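PDB 1VKZ: phosphoribosylamine--glycine ligase from Thermotoga maritima, which catalyses the ATP-dependent joining of glycine to 5-phosphoribosylamine, giving glycinamide ribonucleotide, ADP and phosphate in de novo purine biosynthesis. Local coordinates for residues E343-I356 and Y393-T405. Numbering follows the deposited sequence.
Sequences EKGKEITLPEEGLI and YELAEKVHFEGKT
Thr349 and His400 form a single antiparallel bridge, a hydrogen-bonded pair that ties the loop before strand 356-364 to the chain leaving helix 385-398 in the C domain. Thr349 N donates a hydrogen bond to His400 O at 2.8 Å, and His400 N returns a bond to Thr349 O at 3.0 Å, both in the carbonyl plane. CA-H...O contacts flank the bridge: Ile348 CA lies 3.2 Å from His400 O, and Val399 CA approaches Thr349 O.

Apolar side chains extend the contact along the loop. Pro351 sets its ring across three residues at the helix end: CB against the Lys398 aliphatic chain, CD on Val399 CG2, and CG 3.5 Å from Leu395 CD1, a tight pair with the two side chains at about a right angle. Cutting the ring back to an alanine is likely to open a gap beside Leu395 CD1 and Val399 CG2, where CG and CD now sit. Leu395 splits its two methyls, its CG anti to the backbone N (chi1 -175°): CD1 against Pro351 CG, CD2 on Gly354 CA and Ile356 CG1. Ile356 CD1 and Val399 CG2 face each other tip to tip. Strand 374-382 backs both residues through Leu376.

Past the bridge, Ile348 and Phe401 lie side by side, CG1 of the isoleucine 3.8 Å from CB of the phenylalanine. Phe401 CG sits between the backbone N and carbonyl carbon (chi1 55°), putting one ring face against Lys404 CB. The Lys404 chain runs back along the side away from Thr349, where NZ bonds Ala396 O at 2.7 Å and Val399 O at 2.6 Å.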
loop_
_atom_site.group_PDB
_atom_site.type_symbol
_atom_site.label_atom_id
_atom_site.label_comp_id
_atom_site.label_asym_id
_atom_site.label_seq_id
_atom_site.Cartn_x
_atom_site.Cartn_y
_atom_site.Cartn_z
ATOM N N GLU A 343 -8.853 -10.009 17.197
ATOM C CA GLU A 343 -9.868 -9.845 18.210
ATOM C C GLU A 343 -10.131 -8.369 18.378
ATOM O O GLU A 343 -9.225 -7.545 18.374
ATOM C CB GLU A 343 -9.497 -10.552 19.521
ATOM C CG GLU A 343 -8.500 -9.857 20.427
ATOM C CD GLU A 343 -8.135 -10.700 21.647
ATOM O OE1 GLU A 343 -8.017 -11.943 21.523
ATOM O OE2 GLU A 343 -7.953 -10.126 22.744
ATOM N N LYS A 344 -11.407 -8.049 18.516
ATOM C CA LYS A 344 -11.873 -6.673 18.597
ATOM C C LYS A 344 -12.393 -6.322 20.000
ATOM O O LYS A 344 -12.425 -7.159 20.905
ATOM C CB LYS A 344 -12.981 -6.485 17.564
ATOM C CG LYS A 344 -12.629 -7.043 16.191
ATOM C CD LYS A 344 -13.493 -6.391 15.092
ATOM C CE LYS A 344 -12.708 -6.165 13.794
ATOM N NZ LYS A 344 -13.386 -5.192 12.870
ATOM N N GLY A 345 -12.750 -5.056 20.170
ATOM C CA GLY A 345 -13.480 -4.603 21.331
ATOM C C GLY A 345 -12.671 -4.397 22.588
ATOM O O GLY A 345 -13.253 -4.150 23.647
ATOM N N LYS A 346 -11.348 -4.499 22.497
ATOM C CA LYS A 346 -10.484 -4.386 23.685
ATOM C C LYS A 346 -10.162 -2.919 23.938
ATOM O O LYS A 346 -10.028 -2.148 22.992
ATOM C CB LYS A 346 -9.204 -5.205 23.490
ATOM C CG LYS A 346 -9.437 -6.705 23.164
ATOM C CD LYS A 346 -9.737 -7.553 24.427
ATOM C CE LYS A 346 -10.470 -8.861 24.104
ATOM N NZ LYS A 346 -11.959 -8.719 23.933
ATOM N N GLU A 347 -10.036 -2.527 25.206
ATOM C CA GLU A 347 -9.947 -1.099 25.560
ATOM C C GLU A 347 -8.515 -0.549 25.437
ATOM O O GLU A 347 -7.572 -1.146 25.936
ATOM C CB GLU A 347 -10.508 -0.845 26.967
ATOM C CG GLU A 347 -10.655 0.638 27.304
ATOM C CD GLU A 347 -11.276 0.874 28.664
ATOM O OE1 GLU A 347 -12.037 0.000 29.141
ATOM O OE2 GLU A 347 -11.009 1.944 29.252
ATOM N N ILE A 348 -8.379 0.596 24.776
ATOM C CA ILE A 348 -7.078 1.179 24.468
ATOM C C ILE A 348 -6.744 2.361 25.359
ATOM O O ILE A 348 -7.440 3.366 25.363
ATOM C CB ILE A 348 -7.038 1.645 22.995
ATOM C CG1 ILE A 348 -7.321 0.478 22.045
ATOM C CG2 ILE A 348 -5.708 2.300 22.673
ATOM C CD1 ILE A 348 -7.962 0.924 20.751
ATOM N N THR A 349 -5.656 2.240 26.104
ATOM C CA THR A 349 -5.116 3.356 26.869
ATOM C C THR A 349 -4.007 4.010 26.059
ATOM O O THR A 349 -3.130 3.343 25.516
ATOM C CB THR A 349 -4.639 2.905 28.249
ATOM O OG1 THR A 349 -5.753 2.896 29.151
ATOM C CG2 THR A 349 -3.704 3.932 28.860
ATOM N N LEU A 350 -4.093 5.330 25.964
ATOM C CA LEU A 350 -3.190 6.141 25.150
ATOM C C LEU A 350 -2.465 7.126 26.040
ATOM O O LEU A 350 -3.024 7.587 27.031
ATOM C CB LEU A 350 -3.959 6.959 24.116
ATOM C CG LEU A 350 -4.532 6.310 22.861
ATOM C CD1 LEU A 350 -5.158 7.429 22.055
ATOM C CD2 LEU A 350 -3.494 5.537 22.023
ATOM N N PRO A 351 -1.224 7.449 25.705
ATOM C CA PRO A 351 -0.497 8.517 26.400
ATOM C C PRO A 351 -1.007 9.948 26.160
ATOM O O PRO A 351 -1.853 10.185 25.290
ATOM C CB PRO A 351 0.926 8.376 25.845
ATOM C CG PRO A 351 0.770 7.670 24.562
ATOM C CD PRO A 351 -0.379 6.760 24.719
ATOM N N GLU A 352 -0.469 10.890 26.944
ATOM C CA GLU A 352 -0.744 12.325 26.764
ATOM C C GLU A 352 -0.284 12.791 25.376
ATOM O O GLU A 352 -1.035 13.469 24.670
ATOM C CB GLU A 352 -0.071 13.154 27.861
ATOM N N GLU A 353 0.928 12.410 24.964
ATOM C CA GLU A 353 1.416 12.807 23.635
ATOM C C GLU A 353 2.095 11.679 22.840
ATOM O O GLU A 353 2.180 10.534 23.291
ATOM C CB GLU A 353 2.275 14.093 23.718
ATOM C CG GLU A 353 3.658 13.974 24.347
ATOM C CD GLU A 353 4.345 15.341 24.453
ATOM O OE1 GLU A 353 4.332 16.100 23.450
ATOM O OE2 GLU A 353 4.881 15.672 25.538
ATOM N N GLY A 354 2.526 12.024 21.630
ATOM C CA GLY A 354 3.093 11.067 20.680
ATOM C C GLY A 354 2.366 11.129 19.353
ATOM O O GLY A 354 1.164 11.342 19.302
ATOM N N LEU A 355 3.099 10.945 18.273
ATOM C CA LEU A 355 2.487 10.849 16.988
ATOM C C LEU A 355 1.968 9.443 16.784
ATOM O O LEU A 355 2.722 8.520 16.580
ATOM C CB LEU A 355 3.483 11.201 15.901
ATOM C CG LEU A 355 2.837 11.344 14.531
ATOM C CD1 LEU A 355 1.732 12.384 14.589
ATOM C CD2 LEU A 355 3.918 11.716 13.504
ATOM N N ILE A 356 0.653 9.302 16.809
ATOM C CA ILE A 356 -0.004 8.038 16.527
ATOM C C ILE A 356 -0.917 8.234 15.337
ATOM O O ILE A 356 -1.526 9.282 15.184
ATOM C CB ILE A 356 -0.832 7.563 17.750
ATOM C CG1 ILE A 356 0.049 7.460 18.975
ATOM C CG2 ILE A 356 -1.481 6.172 17.495
ATOM C CD1 ILE A 356 -0.705 7.151 20.192
ATOM N N TYR A 393 9.323 3.165 19.717
ATOM C CA TYR A 393 9.164 2.061 20.672
ATOM C C TYR A 393 8.817 2.541 22.074
ATOM O O TYR A 393 7.995 1.922 22.752
ATOM C CB TYR A 393 10.413 1.151 20.664
ATOM C CG TYR A 393 10.321 0.107 19.587
ATOM C CD1 TYR A 393 9.443 -0.966 19.718
ATOM C CD2 TYR A 393 11.071 0.204 18.427
ATOM C CE1 TYR A 393 9.308 -1.930 18.699
ATOM C CE2 TYR A 393 10.946 -0.739 17.403
ATOM C CZ TYR A 393 10.059 -1.808 17.546
ATOM O OH TYR A 393 9.952 -2.753 16.555
ATOM N N GLU A 394 9.430 3.648 22.483
ATOM C CA GLU A 394 9.069 4.332 23.718
ATOM C C GLU A 394 7.576 4.635 23.745
ATOM O O GLU A 394 6.909 4.471 24.769
ATOM C CB GLU A 394 9.881 5.635 23.885
ATOM C CG GLU A 394 11.343 5.467 24.322
ATOM C CD GLU A 394 12.187 6.738 24.093
ATOM O OE1 GLU A 394 11.600 7.822 23.863
ATOM O OE2 GLU A 394 13.445 6.673 24.140
ATOM N N LEU A 395 7.044 5.053 22.602
ATOM C CA LEU A 395 5.607 5.309 22.476
ATOM C C LEU A 395 4.809 4.006 22.508
ATOM O O LEU A 395 3.801 3.915 23.189
ATOM C CB LEU A 395 5.285 6.108 21.207
ATOM C CG LEU A 395 3.834 6.538 21.008
ATOM C CD1 LEU A 395 3.274 7.139 22.246
ATOM C CD2 LEU A 395 3.713 7.516 19.842
ATOM N N ALA A 396 5.253 2.986 21.802
ATOM C CA ALA A 396 4.483 1.752 21.773
ATOM C C ALA A 396 4.327 1.127 23.197
ATOM O O ALA A 396 3.270 0.538 23.519
ATOM C CB ALA A 396 5.099 0.762 20.782
ATOM N N GLU A 397 5.362 1.288 24.040
ATOM C CA GLU A 397 5.324 0.834 25.436
ATOM C C GLU A 397 4.300 1.616 26.266
ATOM O O GLU A 397 3.774 1.083 27.236
ATOM C CB GLU A 397 6.707 0.955 26.101
ATOM C CG GLU A 397 7.853 0.190 25.433
ATOM C CD GLU A 397 9.230 0.828 25.688
ATOM O OE1 GLU A 397 9.451 1.339 26.813
ATOM O OE2 GLU A 397 10.099 0.824 24.778
ATOM N N LYS A 398 4.025 2.873 25.900
ATOM C CA LYS A 398 3.038 3.707 26.626
ATOM C C LYS A 398 1.597 3.394 26.234
ATOM O O LYS A 398 0.645 3.810 26.895
ATOM C CB LYS A 398 3.269 5.199 26.362
ATOM C CG LYS A 398 4.490 5.803 27.034
ATOM C CD LYS A 398 4.424 7.345 26.971
ATOM C CE LYS A 398 5.694 8.005 27.490
ATOM N NZ LYS A 398 6.864 7.671 26.621
ATOM N N VAL A 399 1.445 2.674 25.137
ATOM C CA VAL A 399 0.140 2.453 24.538
ATOM C C VAL A 399 -0.256 1.038 24.910
ATOM O O VAL A 399 0.545 0.119 24.712
ATOM C CB VAL A 399 0.188 2.638 22.997
ATOM C CG1 VAL A 399 -1.139 2.259 22.381
ATOM C CG2 VAL A 399 0.506 4.064 22.632
ATOM N N HIS A 400 -1.464 0.852 25.447
ATOM C CA HIS A 400 -1.901 -0.486 25.867
ATOM C C HIS A 400 -3.300 -0.861 25.422
ATOM O O HIS A 400 -4.227 -0.047 25.418
ATOM C CB HIS A 400 -1.799 -0.607 27.372
ATOM C CG HIS A 400 -2.568 -1.761 27.979
ATOM N ND1 HIS A 400 -2.176 -3.081 27.845
ATOM C CD2 HIS A 400 -3.649 -1.776 28.803
ATOM C CE1 HIS A 400 -3.006 -3.858 28.523
ATOM N NE2 HIS A 400 -3.906 -3.090 29.112
ATOM N N PHE A 401 -3.427 -2.114 25.023
ATOM C CA PHE A 401 -4.711 -2.774 24.970
ATOM C C PHE A 401 -4.395 -4.239 25.039
ATOM O O PHE A 401 -3.272 -4.621 24.786
ATOM C CB PHE A 401 -5.519 -2.417 23.735
ATOM C CG PHE A 401 -4.802 -2.653 22.442
ATOM C CD1 PHE A 401 -3.962 -1.680 21.910
ATOM C CD2 PHE A 401 -4.964 -3.853 21.750
ATOM C CE1 PHE A 401 -3.332 -1.886 20.725
ATOM C CE2 PHE A 401 -4.312 -4.062 20.550
ATOM C CZ PHE A 401 -3.503 -3.083 20.045
ATOM N N GLU A 402 -5.371 -5.054 25.408
ATOM C CA GLU A 402 -5.096 -6.461 25.690
ATOM C C GLU A 402 -4.797 -7.236 24.422
ATOM O O GLU A 402 -5.409 -7.002 23.377
ATOM C CB GLU A 402 -6.255 -7.101 26.441
ATOM C CG GLU A 402 -5.938 -8.466 27.019
ATOM C CD GLU A 402 -6.931 -8.874 28.084
ATOM O OE1 GLU A 402 -7.736 -8.018 28.527
ATOM O OE2 GLU A 402 -6.899 -10.054 28.480
ATOM N N GLY A 403 -3.842 -8.154 24.538
ATOM C CA GLY A 403 -3.329 -8.883 23.392
ATOM C C GLY A 403 -2.558 -8.031 22.421
ATOM O O GLY A 403 -2.460 -8.376 21.249
ATOM N N LYS A 404 -2.000 -6.924 22.918
ATOM C CA LYS A 404 -1.301 -5.935 22.092
ATOM C C LYS A 404 -0.098 -6.580 21.420
ATOM O O LYS A 404 0.814 -7.040 22.100
ATOM C CB LYS A 404 -0.880 -4.741 22.959
ATOM C CG LYS A 404 0.354 -3.968 22.484
ATOM C CD LYS A 404 0.605 -2.744 23.383
ATOM C CE LYS A 404 2.108 -2.412 23.497
ATOM N NZ LYS A 404 2.462 -1.689 24.744
ATOM N N THR A 405 -0.102 -6.593 20.088
ATOM C CA THR A 405 0.832 -7.391 19.298
ATOM C C THR A 405 1.779 -6.554 18.420
ATOM O O THR A 405 1.340 -5.804 17.527
ATOM C CB THR A 405 0.018 -8.328 18.397
ATOM O OG1 THR A 405 -0.761 -9.218 19.208
ATOM C CG2 THR A 405 0.918 -9.240 17.583
#